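Local coordinates for protein excinuclease ABC, subunit A. (Deinococcus radiodurans, PDB 2VF7) that binds DNA and ATP as a zinc-containing ABC-type ATPase of the UvrA family and probably helps recognise damaged DNA in excision repair, at residues T105-V110 / D374-T379; L366-L371 / Q386-A391; H291-R296 / I309-R314. The protein carries 1 engineered substitution. All coordinates share one frame; numbering follows the deposited sequence.

Interaction 1 of 3, residues T105-V110 / D374-T379. With ADP (adenosine-5'-diphosphate), chain D.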
loop_
_atom_site.group_PDB
_atom_site.type_symbol
_atom_site.label_atom_id
_atom_site.label_comp_id
_atom_site.label_asym_id
_atom_site.label_seq_id
_atom_site.Cartn_x
_atom_site.Cartn_y
_atom_site.Cartn_z
ATOM N N THR A 105 -9.622 -8.343 -13.402
ATOM C CA THR A 105 -8.299 -8.983 -13.418
ATOM C C THR A 105 -7.321 -8.011 -14.091
ATOM O O THR A 105 -7.658 -7.375 -15.095
ATOM C CB THR A 105 -8.285 -10.376 -14.123
ATOM O OG1 THR A 105 -9.182 -11.277 -13.458
ATOM C CG2 THR A 105 -6.885 -11.005 -14.085
ATOM N N ALA A 106 -6.139 -7.858 -13.490
ATOM C CA ALA A 106 -5.078 -7.043 -14.067
ATOM C C ALA A 106 -4.428 -7.805 -15.218
ATOM O O ALA A 106 -4.534 -9.040 -15.300
ATOM C CB ALA A 106 -4.059 -6.687 -13.013
ATOM N N ARG A 107 -3.777 -7.065 -16.110
ATOM C CA ARG A 107 -3.113 -7.645 -17.271
ATOM C C ARG A 107 -1.724 -8.185 -16.947
ATOM O O ARG A 107 -0.869 -7.463 -16.437
ATOM C CB ARG A 107 -3.028 -6.621 -18.403
ATOM C CG ARG A 107 -4.293 -6.510 -19.238
ATOM C CD ARG A 107 -4.450 -7.719 -20.153
ATOM N NE ARG A 107 -3.537 -7.691 -21.297
ATOM C CZ ARG A 107 -3.906 -7.430 -22.552
ATOM N NH1 ARG A 107 -5.176 -7.174 -22.839
ATOM N NH2 ARG A 107 -3.004 -7.431 -23.527
ATOM N N SER A 108 -1.528 -9.464 -17.248
ATOM C CA SER A 108 -0.240 -10.149 -17.147
ATOM C C SER A 108 -0.131 -11.184 -18.254
ATOM O O SER A 108 -1.007 -11.292 -19.110
ATOM C CB SER A 108 -0.093 -10.865 -15.796
ATOM O OG SER A 108 0.889 -10.268 -14.964
ATOM N N SER A 109 0.966 -11.937 -18.209
ATOM C CA SER A 109 1.221 -13.089 -19.065
ATOM C C SER A 109 1.347 -14.280 -18.142
ATOM O O SER A 109 1.466 -14.108 -16.937
ATOM C CB SER A 109 2.548 -12.918 -19.796
ATOM O OG SER A 109 2.950 -11.567 -19.811
ATOM N N VAL A 110 1.333 -15.482 -18.702
ATOM C CA VAL A 110 1.591 -16.692 -17.927
ATOM C C VAL A 110 3.029 -16.684 -17.363
ATOM O O VAL A 110 3.259 -17.032 -16.198
ATOM C CB VAL A 110 1.328 -17.939 -18.791
ATOM C CG1 VAL A 110 1.881 -19.212 -18.143
ATOM C CG2 VAL A 110 -0.162 -18.067 -19.079
ATOM N N ASP A 374 3.485 -16.293 -23.298
ATOM C CA ASP A 374 3.002 -14.978 -23.759
ATOM C C ASP A 374 1.480 -14.809 -23.600
ATOM O O ASP A 374 0.929 -13.732 -23.843
ATOM C CB ASP A 374 3.458 -14.689 -25.203
ATOM C CG ASP A 374 2.921 -15.706 -26.229
ATOM O OD1 ASP A 374 2.254 -16.696 -25.847
ATOM O OD2 ASP A 374 3.172 -15.505 -27.443
ATOM N N ARG A 375 0.818 -15.880 -23.165
ATOM C CA ARG A 375 -0.631 -15.933 -23.016
ATOM C C ARG A 375 -1.125 -14.992 -21.926
ATOM O O ARG A 375 -0.650 -15.037 -20.777
ATOM C CB ARG A 375 -1.050 -17.379 -22.722
ATOM C CG ARG A 375 -2.494 -17.593 -22.327
ATOM C CD ARG A 375 -3.398 -17.659 -23.528
ATOM N NE ARG A 375 -4.774 -17.945 -23.148
ATOM C CZ ARG A 375 -5.321 -19.158 -23.149
ATOM N NH1 ARG A 375 -4.613 -20.219 -23.514
ATOM N NH2 ARG A 375 -6.585 -19.310 -22.779
ATOM N N SER A 376 -2.084 -14.149 -22.308
ATOM C CA SER A 376 -2.667 -13.113 -21.459
ATOM C C SER A 376 -3.565 -13.693 -20.385
ATOM O O SER A 376 -4.360 -14.586 -20.657
ATOM C CB SER A 376 -3.486 -12.139 -22.309
ATOM O OG SER A 376 -2.867 -10.867 -22.375
ATOM N N THR A 377 -3.451 -13.157 -19.174
ATOM C CA THR A 377 -4.191 -13.674 -18.029
ATOM C C THR A 377 -5.720 -13.518 -18.065
ATOM O O THR A 377 -6.425 -14.339 -17.466
ATOM C CB THR A 377 -3.644 -13.139 -16.677
ATOM O OG1 THR A 377 -3.348 -11.748 -16.797
ATOM C CG2 THR A 377 -2.376 -13.887 -16.286
ATOM N N PRO A 378 -6.241 -12.460 -18.714
ATOM C CA PRO A 378 -7.694 -12.379 -18.814
ATOM C C PRO A 378 -8.308 -13.317 -19.871
ATOM O O PRO A 378 -9.536 -13.466 -19.926
ATOM C CB PRO A 378 -7.937 -10.906 -19.194
ATOM C CG PRO A 378 -6.610 -10.228 -19.071
ATOM C CD PRO A 378 -5.606 -11.279 -19.319
ATOM N N THR A 379 -7.475 -13.944 -20.702
ATOM C CA THR A 379 -7.974 -14.922 -21.660
ATOM C C THR A 379 -8.034 -16.321 -21.033
ATOM O O THR A 379 -8.414 -17.293 -21.694
ATOM C CB THR A 379 -7.143 -14.940 -22.959
ATOM O OG1 THR A 379 -5.866 -15.552 -22.722
ATOM C CG2 THR A 379 -6.956 -13.535 -23.503
HETATM P PB ADP D . -10.110 -26.452 -23.136
HETATM O O1B ADP D . -9.451 -26.265 -21.794
HETATM O O2B ADP D . -11.253 -25.528 -23.449
HETATM O O3B ADP D . -10.404 -27.905 -23.394
HETATM P PA ADP D . -8.937 -24.670 -25.106
HETATM O O1A ADP D . -8.327 -23.566 -24.305
HETATM O O2A ADP D . -10.246 -24.476 -25.800
HETATM O O3A ADP D . -8.991 -26.034 -24.237
HETATM O "O5'" ADP D . -7.857 -24.950 -26.276
HETATM C "C5'" ADP D . -6.666 -25.687 -26.032
HETATM C "C4'" ADP D . -5.462 -25.148 -26.788
HETATM O "O4'" ADP D . -5.742 -23.889 -27.395
HETATM C "C3'" ADP D . -4.354 -24.897 -25.782
HETATM O "O3'" ADP D . -3.099 -25.254 -26.356
HETATM C "C2'" ADP D . -4.420 -23.404 -25.520
HETATM O "O2'" ADP D . -3.182 -22.842 -25.061
HETATM C "C1'" ADP D . -4.885 -22.863 -26.859
HETATM N N9 ADP D . -5.608 -21.581 -26.679
HETATM C C8 ADP D . -6.892 -21.444 -26.272
HETATM N N7 ADP D . -7.264 -20.145 -26.215
HETATM C C5 ADP D . -6.182 -19.423 -26.586
HETATM C C6 ADP D . -5.869 -17.979 -26.746
HETATM N N6 ADP D . -6.816 -17.044 -26.483
HETATM N N1 ADP D . -4.625 -17.635 -27.160
HETATM C C2 ADP D . -3.671 -18.561 -27.414
HETATM N N3 ADP D . -3.886 -19.890 -27.291
HETATM C C4 ADP D . -5.096 -20.372 -26.890
#
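T377 and S108 tie two loops together around a single beta bridge that pairs S109 with S376, beside an ADP pocket of this ABC-type ATPase. T377 N donates to S108 O over 3.1 Å. In return, S108 N reaches T377 OG1 at 3.0 Å; chi1 of 42° sets that hydroxyl between its own backbone N and carbonyl carbon. V110 N adds a weak bond to R375 O (2.9 Å) at the start of helix 110-113. R107 CD lies against P378 CG, the two side chains crossing at about a right angle. Y72 of the second subunit packs on A106 and S108.

R375 links this bridge to the nucleotide. Its CB meets V110 CG2, and CG stays beside the same methyl. CD then comes within 3.8 Å of ADP N1, the chain having bent at chi2 (82°). Beyond it the guanidinium spreads over the adenine, whose C5 sits 3.5 Å above the plane and over its centre. NH1 comes nearest the nucleotide, 3.4 Å from ADP O2'. NE and NH2 grip T379 side-on, NE to OG1 at 2.7 Å (158° at the hydrogen) and NH2 to O at 2.9 Å, both partners close to the guanidinium plane, which fixes its rotation. T379 OG1 donates to S376 O, a carbonyl that also accepts from T379 N.

Interaction 2 of 3, residues L366-L371 / Q386-A391. With ADP (adenosine-5'-diphosphate), chain D.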
loop_
_atom_site.group_PDB
_atom_site.type_symbol
_atom_site.label_atom_id
_atom_site.label_comp_id
_atom_site.label_asym_id
_atom_site.label_seq_id
_atom_site.Cartn_x
_atom_site.Cartn_y
_atom_site.Cartn_z
ATOM N N LEU A 366 0.793 -30.272 -13.062
ATOM C CA LEU A 366 -0.569 -29.739 -12.862
ATOM C C LEU A 366 -1.368 -29.638 -14.147
ATOM O O LEU A 366 -2.430 -29.011 -14.172
ATOM C CB LEU A 366 -0.556 -28.377 -12.136
ATOM C CG LEU A 366 -0.881 -28.439 -10.646
ATOM C CD1 LEU A 366 -0.354 -27.222 -9.918
ATOM C CD2 LEU A 366 -2.367 -28.595 -10.431
ATOM N N GLY A 367 -0.835 -30.242 -15.208
ATOM C CA GLY A 367 -1.506 -30.350 -16.502
ATOM C C GLY A 367 -1.619 -29.036 -17.244
ATOM O O GLY A 367 -2.546 -28.840 -18.046
ATOM N N LEU A 368 -0.669 -28.141 -16.979
ATOM C CA LEU A 368 -0.722 -26.757 -17.461
ATOM C C LEU A 368 0.307 -26.508 -18.550
ATOM O O LEU A 368 0.614 -25.345 -18.850
ATOM C CB LEU A 368 -0.478 -25.778 -16.305
ATOM C CG LEU A 368 -1.537 -25.576 -15.221
ATOM C CD1 LEU A 368 -0.898 -24.940 -13.998
ATOM C CD2 LEU A 368 -2.692 -24.721 -15.736
ATOM N N GLY A 369 0.825 -27.596 -19.133
ATOM C CA GLY A 369 1.920 -27.539 -20.098
ATOM C C GLY A 369 1.498 -27.232 -21.521
ATOM O O GLY A 369 2.315 -27.309 -22.448
ATOM N N TYR A 370 0.226 -26.877 -21.701
ATOM C CA TYR A 370 -0.331 -26.533 -23.023
ATOM C C TYR A 370 -0.427 -25.014 -23.228
ATOM O O TYR A 370 -0.702 -24.541 -24.334
ATOM C CB TYR A 370 -1.708 -27.191 -23.219
ATOM C CG TYR A 370 -2.736 -26.737 -22.203
ATOM C CD1 TYR A 370 -2.919 -27.428 -20.993
ATOM C CD2 TYR A 370 -3.513 -25.604 -22.438
ATOM C CE1 TYR A 370 -3.856 -26.986 -20.051
ATOM C CE2 TYR A 370 -4.444 -25.167 -21.515
ATOM C CZ TYR A 370 -4.611 -25.858 -20.328
ATOM O OH TYR A 370 -5.547 -25.404 -19.432
ATOM N N LEU A 371 -0.214 -24.267 -22.149
ATOM C CA LEU A 371 -0.215 -22.810 -22.173
ATOM C C LEU A 371 1.122 -22.255 -22.653
ATOM O O LEU A 371 2.170 -22.836 -22.400
ATOM C CB LEU A 371 -0.534 -22.256 -20.772
ATOM C CG LEU A 371 -1.933 -22.517 -20.183
ATOM C CD1 LEU A 371 -2.055 -22.038 -18.735
ATOM C CD2 LEU A 371 -3.032 -21.900 -21.040
ATOM N N GLN A 386 -6.033 -19.997 -11.273
ATOM C CA GLN A 386 -5.945 -20.358 -9.869
ATOM C C GLN A 386 -4.997 -21.524 -9.719
ATOM O O GLN A 386 -4.397 -21.677 -8.669
ATOM C CB GLN A 386 -7.318 -20.689 -9.275
ATOM C CG GLN A 386 -7.333 -20.697 -7.745
ATOM C CD GLN A 386 -8.688 -20.979 -7.161
ATOM O OE1 GLN A 386 -8.850 -20.973 -5.956
ATOM N NE2 GLN A 386 -9.677 -21.215 -8.012
ATOM N N ARG A 387 -4.864 -22.318 -10.788
ATOM C CA ARG A 387 -3.963 -23.458 -10.860
ATOM C C ARG A 387 -2.536 -23.021 -11.157
ATOM O O ARG A 387 -1.589 -23.626 -10.659
ATOM C CB ARG A 387 -4.442 -24.474 -11.914
ATOM C CG ARG A 387 -5.115 -25.724 -11.341
ATOM C CD ARG A 387 -5.703 -26.655 -12.407
ATOM N NE ARG A 387 -7.115 -26.361 -12.678
ATOM C CZ ARG A 387 -7.655 -26.219 -13.888
ATOM N NH1 ARG A 387 -6.922 -26.354 -14.988
ATOM N NH2 ARG A 387 -8.948 -25.948 -14.002
ATOM N N LEU A 388 -2.378 -21.990 -11.982
ATOM C CA LEU A 388 -1.083 -21.354 -12.201
ATOM C C LEU A 388 -0.592 -20.572 -10.991
ATOM O O LEU A 388 0.567 -20.167 -10.939
ATOM C CB LEU A 388 -1.175 -20.359 -13.343
ATOM C CG LEU A 388 -1.222 -20.808 -14.801
ATOM C CD1 LEU A 388 -1.531 -19.570 -15.638
ATOM C CD2 LEU A 388 0.087 -21.467 -15.252
ATOM N N ARG A 389 -1.489 -20.291 -10.053
ATOM C CA ARG A 389 -1.126 -19.543 -8.857
ATOM C C ARG A 389 -0.753 -20.508 -7.742
ATOM O O ARG A 389 0.122 -20.233 -6.923
ATOM C CB ARG A 389 -2.248 -18.611 -8.456
ATOM C CG ARG A 389 -1.720 -17.355 -7.830
ATOM C CD ARG A 389 -2.259 -16.092 -8.480
ATOM N NE ARG A 389 -3.245 -15.398 -7.647
ATOM C CZ ARG A 389 -3.000 -14.800 -6.475
ATOM N NH1 ARG A 389 -1.783 -14.815 -5.928
ATOM N NH2 ARG A 389 -3.991 -14.191 -5.834
ATOM N N LEU A 390 -1.432 -21.649 -7.752
ATOM C CA LEU A 390 -1.117 -22.787 -6.928
ATOM C C LEU A 390 0.313 -23.285 -7.216
ATOM O O LEU A 390 1.115 -23.474 -6.294
ATOM C CB LEU A 390 -2.142 -23.885 -7.202
ATOM C CG LEU A 390 -2.225 -25.015 -6.184
ATOM C CD1 LEU A 390 -2.569 -24.443 -4.835
ATOM C CD2 LEU A 390 -3.231 -26.098 -6.571
ATOM N N ALA A 391 0.624 -23.474 -8.498
ATOM C CA ALA A 391 1.921 -23.960 -8.933
ATOM C C ALA A 391 3.025 -23.024 -8.469
ATOM O O ALA A 391 4.063 -23.480 -7.977
ATOM C CB ALA A 391 1.947 -24.122 -10.425
HETATM P PB ADP D . -10.110 -26.452 -23.136
HETATM O O1B ADP D . -9.451 -26.265 -21.794
HETATM O O2B ADP D . -11.253 -25.528 -23.449
HETATM O O3B ADP D . -10.404 -27.905 -23.394
HETATM P PA ADP D . -8.937 -24.670 -25.106
HETATM O O1A ADP D . -8.327 -23.566 -24.305
HETATM O O2A ADP D . -10.246 -24.476 -25.800
HETATM O O3A ADP D . -8.991 -26.034 -24.237
HETATM O "O5'" ADP D . -7.857 -24.950 -26.276
HETATM C "C5'" ADP D . -6.666 -25.687 -26.032
HETATM C "C4'" ADP D . -5.462 -25.148 -26.788
HETATM O "O4'" ADP D . -5.742 -23.889 -27.395
HETATM C "C3'" ADP D . -4.354 -24.897 -25.782
HETATM O "O3'" ADP D . -3.099 -25.254 -26.356
HETATM C "C2'" ADP D . -4.420 -23.404 -25.520
HETATM O "O2'" ADP D . -3.182 -22.842 -25.061
HETATM C "C1'" ADP D . -4.885 -22.863 -26.859
HETATM N N9 ADP D . -5.608 -21.581 -26.679
HETATM C C8 ADP D . -6.892 -21.444 -26.272
HETATM N N7 ADP D . -7.264 -20.145 -26.215
HETATM C C5 ADP D . -6.182 -19.423 -26.586
HETATM C C6 ADP D . -5.869 -17.979 -26.746
HETATM N N6 ADP D . -6.816 -17.044 -26.483
HETATM N N1 ADP D . -4.625 -17.635 -27.160
HETATM C C2 ADP D . -3.671 -18.561 -27.414
HETATM N N3 ADP D . -3.886 -19.890 -27.291
HETATM C C4 ADP D . -5.096 -20.372 -26.890
#
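L371 and L388 reach toward each other tip to tip, CD1 to CD1 at 4.0 Å, where a nucleotide-contacting turn meets helix 382-393. That helix begins within an LSPGE sequence, probably the counterpart of the ABC signature motif. CG of L388 stands anti to its carbonyl carbon, beside the backbone N (chi1 -76°), and from there its two methyls meet the loop. L368 approaches the same helix from the preceding part of the loop: its CD1 touches L388 CD2 at 3.8 Å and rests 3.7 Å from R387 O. This carbonyl is already engaged in the helix by A391 N.

L366 lies farther along. It crosses the R387 side chain obliquely, with CD2 4.1 Å from R387 CG, while CD1 meets the CB of A391 at 3.9 Å. Of the R387 side chain, CB and CG do the touching; NE and NH2 make weak hydrogen bonds to P408 O and A410 O. A423 of helix 417-428 also packs on L366.

The loop gets its shape from a Schellman motif ending helix 345-365, with G367 at positive phi as the C-prime residue, followed by a type I turn from L368 to L371. This turn presents Y370 to the ADP. Both ribose hydroxyls donate to Y370 O, O2' from 3.1 Å and O3' from 3.2 Å. The ring has O2' at its edge, in plane.

No hydrogen bond joins the two segments, so the contact between them is apolar, leucine methyls against one another, A391 CB and the aliphatic carbons of R387. A polar tie to the same helix comes from Y370 OH to E384, just outside the segment, while Y370 O accepts from the ribose.

Interaction 3 of 3, residues H291-R296 / I309-R314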
loop_
_atom_site.group_PDB
_atom_site.type_symbol
_atom_site.label_atom_id
_atom_site.label_comp_id
_atom_site.label_asym_id
_atom_site.label_seq_id
_atom_site.Cartn_x
_atom_site.Cartn_y
_atom_site.Cartn_z
ATOM N N HIS A 291 9.644 -6.145 -36.259
ATOM C CA HIS A 291 8.471 -6.460 -37.081
ATOM C C HIS A 291 7.437 -7.372 -36.410
ATOM O O HIS A 291 7.018 -8.380 -36.983
ATOM C CB HIS A 291 8.920 -7.077 -38.412
ATOM C CG HIS A 291 10.044 -6.342 -39.077
ATOM N ND1 HIS A 291 11.366 -6.546 -38.746
ATOM C CD2 HIS A 291 10.043 -5.413 -40.062
ATOM C CE1 HIS A 291 12.131 -5.775 -39.496
ATOM N NE2 HIS A 291 11.353 -5.077 -40.304
ATOM N N GLY A 292 7.005 -6.989 -35.211
ATOM C CA GLY A 292 6.136 -7.826 -34.391
ATOM C C GLY A 292 6.676 -7.946 -32.978
ATOM O O GLY A 292 5.963 -7.683 -32.015
ATOM N N LYS A 293 7.943 -8.358 -32.866
ATOM C CA LYS A 293 8.690 -8.361 -31.596
ATOM C C LYS A 293 8.635 -6.926 -31.072
ATOM O O LYS A 293 8.097 -6.048 -31.759
ATOM C CB LYS A 293 10.147 -8.806 -31.819
ATOM C CG LYS A 293 10.409 -9.567 -33.128
ATOM C CD LYS A 293 10.749 -11.033 -32.919
ATOM C CE LYS A 293 10.869 -11.766 -34.265
ATOM N NZ LYS A 293 11.895 -12.870 -34.275
ATOM N N ARG A 294 9.172 -6.664 -29.880
ATOM C CA ARG A 294 8.960 -5.346 -29.259
ATOM C C ARG A 294 10.222 -4.636 -28.726
ATOM O O ARG A 294 10.119 -3.589 -28.074
ATOM C CB ARG A 294 7.892 -5.449 -28.156
ATOM C CG ARG A 294 6.521 -5.961 -28.629
ATOM C CD ARG A 294 5.427 -5.711 -27.591
ATOM N NE ARG A 294 5.305 -6.769 -26.583
ATOM C CZ ARG A 294 5.013 -6.558 -25.297
ATOM N NH1 ARG A 294 4.849 -5.324 -24.836
ATOM N NH2 ARG A 294 4.907 -7.584 -24.460
ATOM N N LEU A 295 11.400 -5.189 -29.024
ATOM C CA LEU A 295 12.663 -4.717 -28.418
ATOM C C LEU A 295 13.790 -4.305 -29.376
ATOM O O LEU A 295 13.645 -4.386 -30.603
ATOM C CB LEU A 295 13.191 -5.727 -27.382
ATOM C CG LEU A 295 12.530 -7.087 -27.153
ATOM C CD1 LEU A 295 12.801 -8.047 -28.291
ATOM C CD2 LEU A 295 13.035 -7.651 -25.847
ATOM N N ARG A 296 14.902 -3.840 -28.795
ATOM C CA ARG A 296 16.105 -3.491 -29.559
ATOM C C ARG A 296 16.573 -4.687 -30.372
ATOM O O ARG A 296 16.435 -5.832 -29.931
ATOM C CB ARG A 296 17.223 -2.961 -28.648
ATOM C CG ARG A 296 17.248 -1.422 -28.560
ATOM C CD ARG A 296 18.418 -0.866 -27.729
ATOM N NE ARG A 296 18.179 0.517 -27.299
ATOM C CZ ARG A 296 17.384 0.863 -26.287
ATOM N NH1 ARG A 296 16.738 -0.063 -25.597
ATOM N NH2 ARG A 296 17.219 2.135 -25.961
ATOM N N ILE A 309 14.236 -14.520 -27.555
ATOM C CA ILE A 309 13.251 -14.625 -26.454
ATOM C C ILE A 309 11.792 -14.722 -26.918
ATOM O O ILE A 309 11.021 -15.541 -26.417
ATOM C CB ILE A 309 13.358 -13.466 -25.428
ATOM C CG1 ILE A 309 13.727 -12.154 -26.122
ATOM C CG2 ILE A 309 14.338 -13.806 -24.323
ATOM C CD1 ILE A 309 13.668 -10.934 -25.220
ATOM N N THR A 310 11.447 -13.878 -27.886
ATOM C CA THR A 310 10.122 -13.799 -28.484
ATOM C C THR A 310 9.573 -15.145 -28.963
ATOM O O THR A 310 8.457 -15.523 -28.601
ATOM C CB THR A 310 10.151 -12.773 -29.622
ATOM O OG1 THR A 310 10.302 -11.473 -29.051
ATOM C CG2 THR A 310 8.890 -12.830 -30.481
ATOM N N GLU A 311 10.363 -15.862 -29.753
ATOM C CA GLU A 311 9.923 -17.112 -30.355
ATOM C C GLU A 311 9.818 -18.258 -29.349
ATOM O O GLU A 311 8.927 -19.103 -29.481
ATOM C CB GLU A 311 10.848 -17.513 -31.506
ATOM C CG GLU A 311 11.199 -16.390 -32.480
ATOM C CD GLU A 311 12.348 -16.758 -33.416
ATOM O OE1 GLU A 311 13.239 -17.528 -33.006
ATOM O OE2 GLU A 311 12.370 -16.264 -34.560
ATOM N N LEU A 312 10.740 -18.315 -28.379
ATOM C CA LEU A 312 10.637 -19.264 -27.251
ATOM C C LEU A 312 9.349 -19.024 -26.456
ATOM O O LEU A 312 8.697 -19.969 -26.000
ATOM C CB LEU A 312 11.823 -19.128 -26.291
ATOM C CG LEU A 312 12.924 -20.191 -26.127
ATOM C CD1 LEU A 312 13.749 -19.851 -24.898
ATOM C CD2 LEU A 312 12.413 -21.639 -26.021
ATOM N N SER A 313 8.997 -17.750 -26.298
ATOM C CA SER A 313 7.846 -17.349 -25.494
ATOM C C SER A 313 6.490 -17.715 -26.108
ATOM O O SER A 313 5.495 -17.846 -25.390
ATOM C CB SER A 313 7.916 -15.859 -25.163
ATOM O OG SER A 313 9.021 -15.594 -24.318
ATOM N N ARG A 314 6.454 -17.900 -27.422
ATOM C CA ARG A 314 5.234 -18.363 -28.079
ATOM C C ARG A 314 4.927 -19.834 -27.785
ATOM O O ARG A 314 3.764 -20.247 -27.800
ATOM C CB ARG A 314 5.295 -18.110 -29.584
ATOM C CG ARG A 314 4.863 -16.707 -29.962
ATOM C CD ARG A 314 5.675 -16.166 -31.112
ATOM N NE ARG A 314 5.230 -14.818 -31.453
ATOM C CZ ARG A 314 4.659 -14.482 -32.609
ATOM N NH1 ARG A 314 4.477 -15.396 -33.562
ATOM N NH2 ARG A 314 4.278 -13.224 -32.817
#
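The loop carrying K293 and the start of helix 309-314 come closest at K293 and T310, with CA atoms 6.4 Å apart and no hydrogen bond between the two segments. G292, just ahead, has a phi of 130°, a backbone conformation that by itself calls for glycine.

K293 bridges the gap with its side chain. CD lies against T310 CG2 at 3.6 Å, the two side chains crossing obliquely, and CB faces T310 OG1 at 3.8 Å. The chain bends at chi2 (-111°) and again at chi4, and NZ forms a salt bridge to E311 OE2 at 3.4 Å; D308 is a second, long and weak, partner of the ammonium. An alanine here would probably leave E311 OE2 without this charged mate and open a gap over the T310 methyl.

The loop directly follows C290, one of the four cysteines (with C151, C154 and C287) that hold a zinc ion. K293 touches C290, its side chain about 7 Å from the zinc ion, and R294 is paired to C151 through backbone hydrogen bonding.

L295 adds an apolar touch, its CD2 meeting I309 CD1 at 3.4 Å, tighter than usual for two carbons. I309 also packs on L120 and Y124 of helix 116-127. Its carbonyl O accepts from both S313 N and S313 OG, the hydroxyl approaching from above the carbonyl plane at 2.9 Å.

Overall arrangement
Interactions 1 and 2 both touch the same ADP, one through R375 at the adenine and the other through Y370 at the ribose; T538, K536 and the amides of G533, G535 and S537 hold the nucleotide from the P-loop side. The centres of interactions 1 and 2 are 13 Å apart, and V110 CG2 packs on L388 CD1 at 4.0 Å, joining them directly. Their segments alternate along the chain. Interaction 3 is nested inside the loop closed by interaction 1, with centres 17 Å apart, and D374 OD2 meets R314 CG at 3.3 Å. Interaction 1 thus touches both others, while interactions 2 and 3 do not touch each other, their nearest atoms being about 6 Å apart.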